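Local coordinates for Trm112p-like protein (PDB 3Q87) that binds zinc and probably activates the methyltransferase Mtq2, its partner in the complex that methylates the translation termination factor eRF1, at residues A[11-16]-A[102-107]; A[21-27]-A[55-60]; A[94-100]-A[110-116]; A[37-41]-A[86-91]. All coordinates share one frame; numbering follows the deposited sequence.

Interaction 1 of 4, residues A[11-16]-A[102-107]. With ZN (zinc ion), chain C.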
loop_
_atom_site.group_PDB
_atom_site.type_symbol
_atom_site.label_atom_id
_atom_site.label_comp_id
_atom_site.label_asym_id
_atom_site.label_seq_id
_atom_site.Cartn_x
_atom_site.Cartn_y
_atom_site.Cartn_z
ATOM N N CYS A 11 6.520 0.941 11.437
ATOM C CA CYS A 11 6.775 -0.241 12.237
ATOM C C CYS A 11 5.450 -0.823 12.677
ATOM O O CYS A 11 4.555 -0.103 13.130
ATOM C CB CYS A 11 7.621 0.089 13.463
ATOM S SG CYS A 11 7.769 -1.312 14.580
ATOM N N LYS A 12 5.312 -2.129 12.543
ATOM C CA LYS A 12 4.017 -2.740 12.789
ATOM C C LYS A 12 3.840 -3.092 14.266
ATOM O O LYS A 12 2.776 -3.551 14.676
ATOM C CB LYS A 12 3.840 -3.977 11.915
ATOM C CG LYS A 12 4.689 -5.161 12.360
ATOM C CD LYS A 12 4.376 -6.395 11.543
ATOM C CE LYS A 12 5.343 -7.519 11.871
ATOM N NZ LYS A 12 5.053 -8.707 11.015
ATOM N N ARG A 13 4.886 -2.873 15.055
ATOM C CA ARG A 13 4.867 -3.222 16.472
ATOM C C ARG A 13 4.699 -1.975 17.355
ATOM O O ARG A 13 3.872 -1.954 18.271
ATOM C CB ARG A 13 6.158 -3.946 16.848
ATOM C CG ARG A 13 6.426 -3.926 18.343
ATOM C CD ARG A 13 7.887 -4.210 18.626
ATOM N NE ARG A 13 8.137 -5.636 18.551
ATOM C CZ ARG A 13 9.283 -6.191 18.187
ATOM N NH1 ARG A 13 10.325 -5.444 17.847
ATOM N NH2 ARG A 13 9.376 -7.514 18.169
ATOM N N CYS A 14 5.483 -0.936 17.077
ATOM C CA CYS A 14 5.326 0.332 17.782
ATOM C C CYS A 14 3.968 0.969 17.465
ATOM O O CYS A 14 3.536 1.001 16.318
ATOM C CB CYS A 14 6.492 1.278 17.468
ATOM S SG CYS A 14 8.095 0.654 18.076
ATOM N N SER A 15 3.287 1.448 18.498
ATOM C CA SER A 15 1.929 1.960 18.366
ATOM C C SER A 15 1.948 3.455 18.074
ATOM O O SER A 15 0.917 4.120 18.107
ATOM C CB SER A 15 1.173 1.707 19.662
ATOM O OG SER A 15 1.940 2.193 20.747
ATOM N N PHE A 16 3.136 3.978 17.808
ATOM C CA PHE A 16 3.312 5.382 17.463
ATOM C C PHE A 16 4.285 5.429 16.300
ATOM O O PHE A 16 5.021 4.470 16.079
ATOM C CB PHE A 16 3.891 6.152 18.649
ATOM C CG PHE A 16 5.073 5.466 19.295
ATOM C CD1 PHE A 16 6.359 5.961 19.133
ATOM C CD2 PHE A 16 4.896 4.315 20.049
ATOM C CE1 PHE A 16 7.447 5.322 19.714
ATOM C CE2 PHE A 16 5.971 3.672 20.634
ATOM C CZ PHE A 16 7.253 4.178 20.471
ATOM N N CYS A 102 13.238 -0.206 12.319
ATOM C CA CYS A 102 12.581 0.730 13.220
ATOM C C CYS A 102 13.589 1.253 14.230
ATOM O O CYS A 102 14.215 0.472 14.923
ATOM C CB CYS A 102 11.448 0.046 13.982
ATOM S SG CYS A 102 10.711 1.126 15.285
ATOM N N ASP A 103 13.743 2.567 14.319
ATOM C CA ASP A 103 14.750 3.141 15.208
ATOM C C ASP A 103 14.393 2.988 16.681
ATOM O O ASP A 103 15.258 3.144 17.531
ATOM C CB ASP A 103 15.027 4.612 14.871
ATOM C CG ASP A 103 13.837 5.523 15.172
ATOM O OD1 ASP A 103 12.728 5.011 15.435
ATOM O OD2 ASP A 103 14.007 6.760 15.152
ATOM N N MET A 104 13.134 2.674 16.988
ATOM C CA MET A 104 12.726 2.556 18.382
ATOM C C MET A 104 12.794 1.132 18.932
ATOM O O MET A 104 13.286 0.923 20.045
ATOM C CB MET A 104 11.331 3.144 18.616
ATOM C CG MET A 104 11.258 4.655 18.390
ATOM S SD MET A 104 12.161 5.620 19.626
ATOM C CE MET A 104 11.361 5.010 21.114
ATOM N N CYS A 105 12.297 0.155 18.177
ATOM C CA CYS A 105 12.282 -1.214 18.686
ATOM C C CYS A 105 13.244 -2.127 17.935
ATOM O O CYS A 105 13.403 -3.284 18.305
ATOM C CB CYS A 105 10.874 -1.793 18.630
ATOM S SG CYS A 105 10.408 -2.255 16.948
ATOM N N GLY A 106 13.891 -1.610 16.889
ATOM C CA GLY A 106 14.834 -2.410 16.115
ATOM C C GLY A 106 14.251 -3.478 15.187
ATOM O O GLY A 106 14.993 -4.236 14.583
ATOM N N LEU A 107 12.930 -3.564 15.090
ATOM C CA LEU A 107 12.302 -4.480 14.136
ATOM C C LEU A 107 12.826 -4.236 12.712
ATOM O O LEU A 107 12.968 -3.091 12.276
ATOM C CB LEU A 107 10.786 -4.308 14.154
ATOM C CG LEU A 107 9.976 -5.296 13.312
ATOM C CD1 LEU A 107 9.951 -6.648 14.010
ATOM C CD2 LEU A 107 8.562 -4.791 13.091
HETATM ZN ZN ZN C . 9.231 -0.386 16.178
#

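Interaction 2 of 4, residues A[21-27]-A[55-60]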
loop_
_atom_site.group_PDB
_atom_site.type_symbol
_atom_site.label_atom_id
_atom_site.label_comp_id
_atom_site.label_asym_id
_atom_site.label_seq_id
_atom_site.Cartn_x
_atom_site.Cartn_y
_atom_site.Cartn_z
ATOM N N ILE A 21 14.825 3.148 9.286
ATOM C CA ILE A 21 16.134 3.452 8.702
ATOM C C ILE A 21 16.519 2.430 7.646
ATOM O O ILE A 21 16.437 1.231 7.870
ATOM C CB ILE A 21 17.245 3.523 9.774
ATOM C CG1 ILE A 21 16.834 4.463 10.911
ATOM C CG2 ILE A 21 18.561 3.994 9.159
ATOM C CD1 ILE A 21 16.471 5.861 10.439
ATOM N N LEU A 22 16.948 2.929 6.493
ATOM C CA LEU A 22 17.265 2.105 5.342
ATOM C C LEU A 22 18.711 1.627 5.369
ATOM O O LEU A 22 19.633 2.420 5.567
ATOM C CB LEU A 22 17.013 2.909 4.061
ATOM C CG LEU A 22 16.948 2.274 2.664
ATOM C CD1 LEU A 22 18.190 2.588 1.889
ATOM C CD2 LEU A 22 16.691 0.757 2.665
ATOM N N GLU A 23 18.894 0.323 5.180
ATOM C CA GLU A 23 20.196 -0.227 4.834
ATOM C C GLU A 23 20.106 -0.816 3.434
ATOM O O GLU A 23 19.212 -1.605 3.139
ATOM C CB GLU A 23 20.632 -1.296 5.829
ATOM C CG GLU A 23 21.622 -2.275 5.244
ATOM C CD GLU A 23 22.716 -2.635 6.217
ATOM O OE1 GLU A 23 23.036 -3.841 6.339
ATOM O OE2 GLU A 23 23.250 -1.704 6.863
ATOM N N CYS A 24 21.041 -0.429 2.576
ATOM C CA CYS A 24 20.959 -0.763 1.169
ATOM C C CYS A 24 22.115 -1.651 0.720
ATOM O O CYS A 24 23.255 -1.201 0.650
ATOM C CB CYS A 24 20.941 0.528 0.356
ATOM S SG CYS A 24 20.729 0.294 -1.408
ATOM N N GLU A 25 21.830 -2.918 0.428
ATOM C CA GLU A 25 22.845 -3.770 -0.173
ATOM C C GLU A 25 23.001 -3.430 -1.656
ATOM O O GLU A 25 24.100 -3.133 -2.123
ATOM C CB GLU A 25 22.535 -5.251 0.017
ATOM C CG GLU A 25 23.733 -6.154 -0.262
ATOM C CD GLU A 25 24.972 -5.751 0.538
ATOM O OE1 GLU A 25 24.930 -5.833 1.788
ATOM O OE2 GLU A 25 25.992 -5.357 -0.082
ATOM N N LYS A 26 21.909 -3.457 -2.408
ATOM C CA LYS A 26 22.008 -2.985 -3.780
ATOM C C LYS A 26 20.785 -2.229 -4.290
ATOM O O LYS A 26 19.642 -2.552 -3.952
ATOM C CB LYS A 26 22.419 -4.110 -4.731
ATOM C CG LYS A 26 21.400 -5.190 -4.921
ATOM C CD LYS A 26 21.649 -5.930 -6.230
ATOM C CE LYS A 26 21.601 -4.991 -7.438
ATOM N NZ LYS A 26 21.298 -5.732 -8.709
ATOM N N ALA A 27 21.059 -1.213 -5.106
ATOM C CA ALA A 27 20.042 -0.318 -5.633
ATOM C C ALA A 27 20.303 -0.041 -7.104
ATOM O O ALA A 27 21.453 0.036 -7.523
ATOM C CB ALA A 27 20.050 0.988 -4.864
ATOM N N SER A 55 18.596 11.012 6.119
ATOM C CA SER A 55 18.727 9.592 6.442
ATOM C C SER A 55 18.875 8.735 5.177
ATOM O O SER A 55 19.752 7.875 5.088
ATOM C CB SER A 55 17.516 9.128 7.260
ATOM O OG SER A 55 17.645 7.771 7.658
ATOM N N LEU A 56 18.001 8.966 4.202
ATOM C CA LEU A 56 18.083 8.272 2.926
ATOM C C LEU A 56 19.398 8.549 2.206
ATOM O O LEU A 56 20.024 7.634 1.676
ATOM C CB LEU A 56 16.915 8.673 2.024
ATOM C CG LEU A 56 15.592 7.977 2.343
ATOM C CD1 LEU A 56 14.422 8.646 1.615
ATOM C CD2 LEU A 56 15.700 6.499 1.982
ATOM N N VAL A 57 19.815 9.811 2.168
ATOM C CA VAL A 57 21.034 10.153 1.436
ATOM C C VAL A 57 22.232 9.409 2.018
ATOM O O VAL A 57 23.084 8.906 1.287
ATOM C CB VAL A 57 21.288 11.661 1.409
ATOM C CG1 VAL A 57 22.769 11.946 1.210
ATOM C CG2 VAL A 57 20.459 12.306 0.305
ATOM N N ASN A 58 22.266 9.321 3.343
ATOM C CA ASN A 58 23.287 8.549 4.038
ATOM C C ASN A 58 23.208 7.061 3.724
ATOM O O ASN A 58 24.227 6.418 3.490
ATOM C CB ASN A 58 23.168 8.750 5.544
ATOM C CG ASN A 58 24.319 8.138 6.291
ATOM O OD1 ASN A 58 25.466 8.232 5.858
ATOM N ND2 ASN A 58 24.026 7.504 7.421
ATOM N N SER A 59 21.994 6.513 3.729
ATOM C CA SER A 59 21.802 5.102 3.425
ATOM C C SER A 59 22.254 4.757 2.007
ATOM O O SER A 59 22.713 3.638 1.741
ATOM C CB SER A 59 20.326 4.712 3.606
ATOM O OG SER A 59 19.933 4.826 4.963
ATOM N N LEU A 60 22.123 5.709 1.096
ATOM C CA LEU A 60 22.430 5.429 -0.303
ATOM C C LEU A 60 23.739 6.059 -0.778
ATOM O O LEU A 60 23.951 6.213 -1.977
ATOM C CB LEU A 60 21.279 5.883 -1.192
ATOM C CG LEU A 60 20.000 5.065 -1.046
ATOM C CD1 LEU A 60 18.809 5.877 -1.505
ATOM C CD2 LEU A 60 20.121 3.760 -1.835
HETATM O O HOH W 1 17.501 5.621 5.778
HETATM O O HOH W 2 23.157 1.458 3.364
#

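Interaction 3 of 4, residues A[94-100]-A[110-116]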
loop_
_atom_site.group_PDB
_atom_site.type_symbol
_atom_site.label_atom_id
_atom_site.label_comp_id
_atom_site.label_asym_id
_atom_site.label_seq_id
_atom_site.Cartn_x
_atom_site.Cartn_y
_atom_site.Cartn_z
ATOM N N ASP A 94 15.497 2.491 -7.022
ATOM C CA ASP A 94 14.846 1.302 -6.509
ATOM C C ASP A 94 15.830 0.439 -5.720
ATOM O O ASP A 94 16.821 -0.057 -6.267
ATOM C CB ASP A 94 14.253 0.493 -7.661
ATOM C CG ASP A 94 13.540 -0.753 -7.180
ATOM O OD1 ASP A 94 12.636 -0.622 -6.318
ATOM O OD2 ASP A 94 13.879 -1.857 -7.665
ATOM N N VAL A 95 15.562 0.271 -4.431
ATOM C CA VAL A 95 16.374 -0.613 -3.616
ATOM C C VAL A 95 15.902 -2.031 -3.891
ATOM O O VAL A 95 14.748 -2.365 -3.619
ATOM C CB VAL A 95 16.234 -0.302 -2.103
ATOM C CG1 VAL A 95 17.087 -1.252 -1.279
ATOM C CG2 VAL A 95 16.621 1.128 -1.815
ATOM N N VAL A 96 16.776 -2.863 -4.450
ATOM C CA VAL A 96 16.381 -4.232 -4.732
ATOM C C VAL A 96 16.730 -5.130 -3.547
ATOM O O VAL A 96 15.989 -6.048 -3.222
ATOM C CB VAL A 96 16.982 -4.779 -6.066
ATOM C CG1 VAL A 96 16.938 -3.716 -7.164
ATOM C CG2 VAL A 96 18.382 -5.225 -5.858
ATOM N N GLU A 97 17.842 -4.835 -2.882
ATOM C CA GLU A 97 18.292 -5.631 -1.744
ATOM C C GLU A 97 18.693 -4.724 -0.587
ATOM O O GLU A 97 19.448 -3.781 -0.771
ATOM C CB GLU A 97 19.471 -6.523 -2.140
ATOM C CG GLU A 97 19.176 -7.471 -3.297
ATOM C CD GLU A 97 18.268 -8.636 -2.909
ATOM O OE1 GLU A 97 18.291 -9.056 -1.727
ATOM O OE2 GLU A 97 17.540 -9.135 -3.798
ATOM N N GLY A 98 18.167 -5.002 0.598
ATOM C CA GLY A 98 18.470 -4.181 1.754
ATOM C C GLY A 98 17.543 -4.443 2.921
ATOM O O GLY A 98 17.012 -5.544 3.067
ATOM N N SER A 99 17.331 -3.418 3.739
ATOM C CA SER A 99 16.554 -3.566 4.968
ATOM C C SER A 99 15.995 -2.238 5.453
ATOM O O SER A 99 16.565 -1.169 5.192
ATOM C CB SER A 99 17.435 -4.147 6.076
ATOM O OG SER A 99 17.474 -5.558 6.002
ATOM N N LEU A 100 14.890 -2.319 6.186
ATOM C CA LEU A 100 14.343 -1.177 6.896
ATOM C C LEU A 100 14.303 -1.521 8.379
ATOM O O LEU A 100 13.783 -2.564 8.750
ATOM C CB LEU A 100 12.931 -0.868 6.403
ATOM C CG LEU A 100 12.805 -0.444 4.939
ATOM C CD1 LEU A 100 11.340 -0.300 4.565
ATOM C CD2 LEU A 100 13.577 0.855 4.661
ATOM N N PRO A 110 13.140 -6.915 5.888
ATOM C CA PRO A 110 14.068 -7.138 4.777
ATOM C C PRO A 110 13.475 -6.589 3.484
ATOM O O PRO A 110 12.260 -6.543 3.324
ATOM C CB PRO A 110 14.157 -8.667 4.694
ATOM C CG PRO A 110 13.678 -9.161 6.036
ATOM C CD PRO A 110 12.635 -8.175 6.457
ATOM N N ILE A 111 14.342 -6.162 2.579
ATOM C CA ILE A 111 13.944 -5.795 1.235
ATOM C C ILE A 111 14.637 -6.813 0.339
ATOM O O ILE A 111 15.861 -6.910 0.332
ATOM C CB ILE A 111 14.382 -4.355 0.894
ATOM C CG1 ILE A 111 13.663 -3.349 1.809
ATOM C CG2 ILE A 111 14.128 -4.033 -0.582
ATOM C CD1 ILE A 111 14.298 -1.963 1.815
ATOM N N LYS A 112 13.849 -7.593 -0.393
ATOM C CA LYS A 112 14.371 -8.709 -1.163
ATOM C C LYS A 112 13.739 -8.725 -2.557
ATOM O O LYS A 112 12.529 -8.865 -2.691
ATOM C CB LYS A 112 14.079 -10.011 -0.409
ATOM C CG LYS A 112 14.508 -11.277 -1.131
ATOM C CD LYS A 112 13.983 -12.511 -0.397
ATOM C CE LYS A 112 14.082 -13.775 -1.246
ATOM N NZ LYS A 112 13.391 -14.928 -0.592
ATOM N N GLY A 113 14.549 -8.554 -3.598
ATOM C CA GLY A 113 14.009 -8.441 -4.942
ATOM C C GLY A 113 13.074 -7.250 -5.114
ATOM O O GLY A 113 12.053 -7.350 -5.793
ATOM N N SER A 114 13.423 -6.128 -4.480
ATOM C CA SER A 114 12.609 -4.905 -4.480
ATOM C C SER A 114 11.317 -4.959 -3.652
ATOM O O SER A 114 10.661 -3.946 -3.466
ATOM C CB SER A 114 12.294 -4.466 -5.907
ATOM O OG SER A 114 13.499 -4.338 -6.634
ATOM N N ILE A 115 10.943 -6.130 -3.161
ATOM C CA ILE A 115 9.741 -6.218 -2.338
ATOM C C ILE A 115 10.070 -5.967 -0.867
ATOM O O ILE A 115 11.066 -6.489 -0.355
ATOM C CB ILE A 115 9.102 -7.594 -2.462
ATOM C CG1 ILE A 115 8.728 -7.857 -3.926
ATOM C CG2 ILE A 115 7.878 -7.685 -1.551
ATOM C CD1 ILE A 115 8.519 -9.345 -4.253
ATOM N N VAL A 116 9.251 -5.156 -0.197
ATOM C CA VAL A 116 9.404 -4.942 1.243
ATOM C C VAL A 116 8.651 -6.019 2.026
ATOM O O VAL A 116 7.447 -6.213 1.872
ATOM C CB VAL A 116 8.910 -3.567 1.696
ATOM C CG1 VAL A 116 9.140 -3.387 3.219
ATOM C CG2 VAL A 116 9.603 -2.452 0.894
#

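Interaction 4 of 4, residues A[37-41]-A[86-91]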
loop_
_atom_site.group_PDB
_atom_site.type_symbol
_atom_site.label_atom_id
_atom_site.label_comp_id
_atom_site.label_asym_id
_atom_site.label_seq_id
_atom_site.Cartn_x
_atom_site.Cartn_y
_atom_site.Cartn_z
ATOM N N VAL A 37 2.031 9.351 -12.680
ATOM C CA VAL A 37 1.749 10.058 -11.442
ATOM C C VAL A 37 2.705 9.738 -10.281
ATOM O O VAL A 37 2.834 8.583 -9.840
ATOM C CB VAL A 37 0.299 9.801 -11.024
ATOM C CG1 VAL A 37 -0.155 10.836 -10.009
ATOM C CG2 VAL A 37 -0.591 9.843 -12.261
ATOM N N LYS A 38 3.356 10.783 -9.784
ATOM C CA LYS A 38 4.320 10.651 -8.704
ATOM C C LYS A 38 3.921 11.559 -7.567
ATOM O O LYS A 38 4.420 12.668 -7.446
ATOM C CB LYS A 38 5.728 11.030 -9.179
ATOM C CG LYS A 38 6.428 9.958 -10.002
ATOM C CD LYS A 38 7.848 10.378 -10.383
ATOM C CE LYS A 38 7.875 11.104 -11.707
ATOM N NZ LYS A 38 7.643 10.157 -12.840
ATOM N N ILE A 39 3.009 11.088 -6.734
ATOM C CA ILE A 39 2.605 11.832 -5.564
ATOM C C ILE A 39 3.290 11.240 -4.331
ATOM O O ILE A 39 3.307 10.019 -4.156
ATOM C CB ILE A 39 1.096 11.754 -5.409
ATOM C CG1 ILE A 39 0.432 12.221 -6.707
ATOM C CG2 ILE A 39 0.625 12.590 -4.240
ATOM C CD1 ILE A 39 -1.049 12.174 -6.656
ATOM N N PHE A 40 3.883 12.098 -3.501
ATOM C CA PHE A 40 4.449 11.651 -2.221
ATOM C C PHE A 40 4.017 12.495 -1.020
ATOM O O PHE A 40 3.449 13.576 -1.173
ATOM C CB PHE A 40 5.977 11.520 -2.299
ATOM C CG PHE A 40 6.714 12.837 -2.396
ATOM C CD1 PHE A 40 6.697 13.583 -3.574
ATOM C CD2 PHE A 40 7.467 13.304 -1.323
ATOM C CE1 PHE A 40 7.393 14.790 -3.672
ATOM C CE2 PHE A 40 8.174 14.512 -1.415
ATOM C CZ PHE A 40 8.133 15.251 -2.591
ATOM N N ASN A 41 4.268 11.976 0.177
ATOM C CA ASN A 41 3.880 12.631 1.423
ATOM C C ASN A 41 4.950 13.625 1.852
ATOM O O ASN A 41 5.811 13.332 2.696
ATOM C CB ASN A 41 3.641 11.578 2.497
ATOM C CG ASN A 41 2.713 10.489 2.016
ATOM O OD1 ASN A 41 1.499 10.679 1.963
ATOM N ND2 ASN A 41 3.281 9.352 1.626
ATOM N N ILE A 86 13.774 16.232 -5.686
ATOM C CA ILE A 86 13.322 15.306 -4.656
ATOM C C ILE A 86 12.599 14.106 -5.285
ATOM O O ILE A 86 12.965 12.952 -5.041
ATOM C CB ILE A 86 12.411 16.023 -3.639
ATOM C CG1 ILE A 86 13.133 17.242 -3.058
ATOM C CG2 ILE A 86 11.982 15.083 -2.521
ATOM C CD1 ILE A 86 14.518 16.943 -2.520
ATOM N N LYS A 87 11.584 14.389 -6.101
ATOM C CA LYS A 87 10.847 13.357 -6.834
ATOM C C LYS A 87 11.793 12.420 -7.563
ATOM O O LYS A 87 11.584 11.212 -7.612
ATOM C CB LYS A 87 9.945 13.996 -7.885
ATOM C CG LYS A 87 8.598 14.508 -7.413
ATOM C CD LYS A 87 7.879 15.148 -8.606
ATOM C CE LYS A 87 6.620 15.901 -8.217
ATOM N NZ LYS A 87 5.436 15.012 -8.076
ATOM N N GLU A 88 12.822 12.994 -8.168
ATOM C CA GLU A 88 13.772 12.221 -8.944
ATOM C C GLU A 88 14.534 11.255 -8.036
ATOM O O GLU A 88 14.826 10.123 -8.415
ATOM C CB GLU A 88 14.734 13.180 -9.647
ATOM C CG GLU A 88 15.652 12.548 -10.674
ATOM C CD GLU A 88 16.438 13.592 -11.453
ATOM O OE1 GLU A 88 15.841 14.626 -11.832
ATOM O OE2 GLU A 88 17.649 13.377 -11.681
ATOM N N PHE A 89 14.859 11.708 -6.831
ATOM C CA PHE A 89 15.543 10.854 -5.870
ATOM C C PHE A 89 14.574 9.808 -5.300
ATOM O O PHE A 89 14.913 8.635 -5.185
ATOM C CB PHE A 89 16.141 11.715 -4.747
ATOM C CG PHE A 89 16.980 10.950 -3.750
ATOM C CD1 PHE A 89 18.289 10.600 -4.043
ATOM C CD2 PHE A 89 16.469 10.625 -2.495
ATOM C CE1 PHE A 89 19.071 9.918 -3.119
ATOM C CE2 PHE A 89 17.243 9.943 -1.563
ATOM C CZ PHE A 89 18.547 9.586 -1.878
ATOM N N LEU A 90 13.361 10.234 -4.978
ATOM C CA LEU A 90 12.434 9.368 -4.247
ATOM C C LEU A 90 11.724 8.358 -5.156
ATOM O O LEU A 90 11.276 7.303 -4.701
ATOM C CB LEU A 90 11.427 10.207 -3.460
ATOM C CG LEU A 90 11.980 11.034 -2.288
ATOM C CD1 LEU A 90 10.901 11.906 -1.657
ATOM C CD2 LEU A 90 12.628 10.149 -1.218
ATOM N N PHE A 91 11.637 8.680 -6.442
ATOM C CA PHE A 91 10.944 7.830 -7.395
ATOM C C PHE A 91 11.906 7.237 -8.397
ATOM O O PHE A 91 11.566 6.300 -9.109
ATOM C CB PHE A 91 9.858 8.620 -8.136
ATOM C CG PHE A 91 8.636 8.894 -7.307
ATOM C CD1 PHE A 91 7.566 8.006 -7.305
ATOM C CD2 PHE A 91 8.557 10.037 -6.520
ATOM C CE1 PHE A 91 6.443 8.252 -6.530
ATOM C CE2 PHE A 91 7.439 10.287 -5.741
ATOM C CZ PHE A 91 6.378 9.395 -5.750
#

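Interaction 1 of 4, residues A[11-16]-A[102-107]
Leu107 lays its CD2 methyl against Cys11 SG at 3.9 Å, with the CG of Lys12 beside the same methyl, while its CD1 lies over one face of the Arg13 guanidinium. That flat group meets Cys105 edge-on: Arg13 NH1 gives a hydrogen bond to Cys105 SG of 3.3 Å, only 14° out of the guanidinium plane. CG of Arg13 stands anti to the backbone N (chi1 161°) and the chain bends further out, which carries NH1 across to the sulfur and turns NH2 to a salt bridge with Glu123. Two CxxC loops thus close a Cys4 zinc site, in keeping with the zinc beta-ribbon clan: Cys11, Cys14, Cys102 and Cys105 hold the zinc ion through SG at 2.3 to 2.4 Å. Soft thiolates suit the metal, and backbone N-H groups point at three of them. Cys11 SG accepts from Arg13 N and Cys14 N, the latter nearly straight at 176°; Cys102 SG takes Cys105 N and, weakly, Met104 N; Cys105 SG adds Leu107 N. These donors would be expected to spread the negative charge of the sulfurs. Phe16 CE1 meets Met104 CG obliquely at 4.1 Å.

Interaction 2 of 4, residues A[21-27]-A[55-60]
Ser59, on the last turn of helix 42-59, and Leu22, on strand 20-24, have the most surface buried here, and they meet through both a polar and an apolar contact. Ser59 OG donates to the carbonyl oxygen Leu22 O; the modelled 2.5 Å is very short, so the exact length is doubtful. OG lies beside its own backbone N, anti to the carbonyl carbon (chi1 -65°), which turns it to the strand. The Leu22 CD1 methyl presses on Ser59 CB at 3.5 Å, tighter than usual for two carbons, and the chi2 of Leu22 is -106°, far from a staggered value, consistent with a close fit. A small hydroxyl suits this place, where helix and strand run nearly parallel (17°) with axes 7.9 Å apart.

Leu60, the first residue to leave the helical conformation, is the third large contributor. Its CD2 branch touches Cys24 SG at 3.5 Å and Ala27 CB at 4.1 Å, so one methyl bridges the corner at Glu25, beyond which the chain enters a second sheet. Phe89 and Ile93 also pack on Leu60.

Two waters fill in the polar seam. One accepts from Leu22 N and donates to Ser59 OG at 2.7 Å, also bonding Ser55 OG; the other accepts from Cys24 N and donates to Ser59 O at 2.8 Å. Leu22 N and O and Cys24 N therefore find a serine hydroxyl and two waters as partners, while Leu22 and Leu60 supply the apolar contacts.

Interaction 3 of 4, residues A[94-100]-A[110-116]
Ser114 is gripped twice by the strand across from it. Its OG donates to Asp94 OD2 at 2.7 Å, arriving on the syn side of the carboxylate and 16° out of its plane, while its N gives Val96 O a nearly straight bond of 2.9 Å (173°) on a lone pair. Next door, Gly113 N reaches Glu97 OE2 at 3.1 Å from above the carboxylate plane; the Glu97 chain, bent at chi2 (-73°), folds back to bring the oxygen there. Gly113 and Ser114 are the middle residues of a type I' turn from Lys112 to Ile115, both with positive phi, which glycine adopts easily; the acidic side chains and Val96 O fasten this turn to the strand.

Farther along, Gly98 and Ile111 form an antiparallel hydrogen-bonded pair, Ile111 N to Gly98 O being 2.8 Å. Lacking a side chain, Gly98 fits close beside Val95 CG1 on the face that Ile111 occupies. Ile111 is the main apolar residue: its CD1 packs on Leu100 CG at 3.8 Å, and its CG2 meets Val95 CG1 at 4.1 Å. Leu100 CD1 in turn touches Val116 CG1 at 4.0 Å.

A classic beta bulge at Val96 and Glu97, opposite Lys26, bends the chain, and strand 93-96 pairs with 26-29 while 98-102 lies between 20-24 and 108-112. Strand 115-117 closes the sheet within the chain, and Val116 pairs in parallel with a strand of the neighbouring N6 adenine specific DNA methylase chain, extending it across the interface.

Interaction 4 of 4, residues A[37-41]-A[86-91]
Lys87 NZ donates to the backbone oxygen Lys38 O at 2.6 Å, meeting it nearly head-on with a C=O...N angle of 160°. The Lys87 chain runs out extended and bends only at chi4 (-83°), which lets an ammonium from helix 84-91 hold a segment without regular secondary structure; a weak, long ion pair with Asp83 is its second tie.

Beside this bond, Lys38 uses its hydrocarbon part. Its CB stands over the centre of the Phe91 ring, 3.7 Å from the centroid and 5° off the normal, a CH-pi contact, and CG and CD continue over the same face, CD to within 3.5 Å of Phe91 CB. The long methylenes suit a flat aromatic face. At the edge of that ring Ile39 O lies in plane, 3.5 Å from Phe91 CZ, where the ring hydrogens are slightly positive. Phe91 also stacks with Phe4.

Phe40 fills the inner side: Leu90 CD1 approaches its CD2 at 3.7 Å, Ile86 CG2 touches CZ and Lys87 CG comes to CE1, all three obliquely to the ring, while Phe91 CE2 nears Phe40 CB. On the outward side, Ile39 N makes a hydrogen bond with Thr46 OG1 of the N6 adenine specific DNA methylase chain. One charged hydrogen bond and two phenylalanine rings thus fix an irregular segment against the helix, with its backbone also serving the partner chain.

Interaction 1, the zinc site, closes a long loop of chain within which interactions 2 and 4 are nested, their segments alternating; interaction 3 follows both and crosses interaction 1. Between centres, interaction 1 lies about 18 Å from interactions 2 and 3 and about 25 Å from interaction 4, across the chain's centre. Interactions 2 and 3 are about 10 Å apart and share both sheets, strand 20-24 pairing with 98-102 and 26-29 with 93-96. Interactions 2 and 4 meet where Leu56 packs on Leu90 and Leu60 on Phe89, linking the end of helix 42-59 to helix 84-91. The zinc site at one end of the four-stranded sheet and a helical part are thereby joined, and interactions 1, 3 and 4 all contact the methylase chain.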